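Local coordinates for sweet protein mabinlin-2 chain B (Capparis masaikai, PDB 2DS2), which is a chain of a heat-stable 2S seed storage albumin that also induces a sweet taste, at residues B[25-28]-B[29-33]. Residues are numbered along the deposited sequence; the frame is centred on the assembly and turned at random.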
loop_
_atom_site.group_PDB
_atom_site.type_symbol
_atom_site.label_atom_id
_atom_site.label_comp_id
_atom_site.label_asym_id
_atom_site.label_seq_id
_atom_site.Cartn_x
_atom_site.Cartn_y
_atom_site.Cartn_z
ATOM N N VAL B 25 -7.453 0.643 2.321
ATOM C CA VAL B 25 -6.331 0.590 3.263
ATOM C C VAL B 25 -5.009 0.824 2.542
ATOM O O VAL B 25 -4.074 1.371 3.126
ATOM C CB VAL B 25 -6.250 -0.742 4.058
ATOM C CG1 VAL B 25 -7.557 -0.980 4.805
ATOM C CG2 VAL B 25 -5.904 -1.902 3.133
ATOM N N LEU B 26 -4.923 0.417 1.277
ATOM C CA LEU B 26 -3.697 0.636 0.514
ATOM C C LEU B 26 -3.549 2.120 0.205
ATOM O O LEU B 26 -2.435 2.648 0.148
ATOM C CB LEU B 26 -3.707 -0.189 -0.783
ATOM C CG LEU B 26 -3.346 -1.666 -0.576
ATOM C CD1 LEU B 26 -3.539 -2.465 -1.873
ATOM C CD2 LEU B 26 -1.897 -1.751 -0.127
ATOM N N ARG B 27 -4.670 2.800 -0.008
ATOM C CA ARG B 27 -4.618 4.231 -0.268
ATOM C C ARG B 27 -4.043 4.899 0.989
ATOM O O ARG B 27 -3.206 5.798 0.902
ATOM C CB ARG B 27 -6.022 4.770 -0.536
ATOM C CG ARG B 27 -6.072 6.244 -0.908
ATOM C CD ARG B 27 -5.426 6.486 -2.261
ATOM N NE ARG B 27 -5.749 7.806 -2.792
ATOM C CZ ARG B 27 -5.445 8.950 -2.189
ATOM N NH1 ARG B 27 -4.809 8.940 -1.026
ATOM N NH2 ARG B 27 -5.779 10.105 -2.748
ATOM N N GLN B 28 -4.496 4.437 2.153
ATOM C CA GLN B 28 -4.033 4.996 3.420
ATOM C C GLN B 28 -2.570 4.671 3.678
ATOM O O GLN B 28 -1.841 5.476 4.264
ATOM C CB GLN B 28 -4.895 4.486 4.578
ATOM C CG GLN B 28 -6.338 4.967 4.506
ATOM C CD GLN B 28 -6.457 6.480 4.593
ATOM O OE1 GLN B 28 -7.415 7.069 4.088
ATOM N NE2 GLN B 28 -5.489 7.116 5.247
ATOM N N ALA B 29 -2.136 3.491 3.249
ATOM C CA ALA B 29 -0.738 3.113 3.433
ATOM C C ALA B 29 0.110 4.026 2.560
ATOM O O ALA B 29 1.171 4.490 2.961
ATOM C CB ALA B 29 -0.521 1.655 3.046
ATOM N N ALA B 30 -0.368 4.295 1.351
ATOM C CA ALA B 30 0.364 5.168 0.450
ATOM C C ALA B 30 0.452 6.578 1.010
ATOM O O ALA B 30 1.499 7.207 0.959
ATOM C CB ALA B 30 -0.313 5.188 -0.919
ATOM N N GLN B 31 -0.654 7.081 1.542
ATOM C CA GLN B 31 -0.647 8.427 2.096
ATOM C C GLN B 31 0.307 8.512 3.283
ATOM O O GLN B 31 0.941 9.545 3.499
ATOM C CB GLN B 31 -2.053 8.831 2.528
ATOM C CG GLN B 31 -2.976 9.137 1.364
ATOM C CD GLN B 31 -2.412 10.211 0.443
ATOM O OE1 GLN B 31 -1.936 11.250 0.900
ATOM N NE2 GLN B 31 -2.473 9.965 -0.863
ATOM N N GLN B 32 0.404 7.426 4.046
ATOM C CA GLN B 32 1.295 7.398 5.206
ATOM C C GLN B 32 2.745 7.491 4.778
ATOM O O GLN B 32 3.549 8.148 5.440
ATOM C CB GLN B 32 1.079 6.130 6.039
ATOM C CG GLN B 32 -0.161 6.195 6.912
ATOM C CD GLN B 32 -0.081 7.324 7.930
ATOM O OE1 GLN B 32 0.800 7.337 8.789
ATOM N NE2 GLN B 32 -0.997 8.279 7.830
ATOM N N VAL B 33 3.087 6.840 3.670
ATOM C CA VAL B 33 4.462 6.900 3.192
ATOM C C VAL B 33 4.731 8.301 2.658
ATOM O O VAL B 33 5.785 8.881 2.911
ATOM C CB VAL B 33 4.729 5.873 2.075
ATOM C CG1 VAL B 33 6.170 6.035 1.563
ATOM C CG2 VAL B 33 4.505 4.467 2.603
HETATM O O HOH W 1 -3.016 7.512 5.941
#
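Gln28 and Gln32, one turn apart on the alpha-helix 22-36, meet through a shared water, while Arg27 reaches one turn along the helix to Gln31. This helix belongs to the helical 2S albumin fold of the prolamin clan. Its i to i+4 ladder satisfies four carbonyls: Val25 O takes Ala29 N, Leu26 O takes Ala30 N, Arg27 O takes Gln31 N, and Gln28 O takes Gln32 N at 3.0 Å. Leu26 and Ala30 turn to helix 42-58, where they touch Leu55 and Leu48, whereas Gln28 and Gln32 pack on polar side chains of another protein chain. Arg27 sends CG away from its own backbone N (chi1 -176°), and a bend at chi2 brings the guanidinium beside Gln31, whose CG lies in plane at its edge. The amide is turned 41° from the guanidinium plane, and NH1 of Arg27 is modelled 2.6 Å from NE2 of Gln31. Both are donors, so the close approach is not a hydrogen bond and the modelled amide orientation is doubtful. Replacing Gln31, which also touches Phe49, with an alanine would probably leave the Arg27 guanidinium without its aliphatic neighbour and freer to turn. Between Gln28 and Gln32, the water donates to Gln28 O at 2.9 Å, giving that carbonyl a second partner besides Gln32 N. It also accepts from both side-chain amides: from Gln32 NE2 at 2.9 Å and, in a weak bond, from Gln28 NE2 at 2.6 Å.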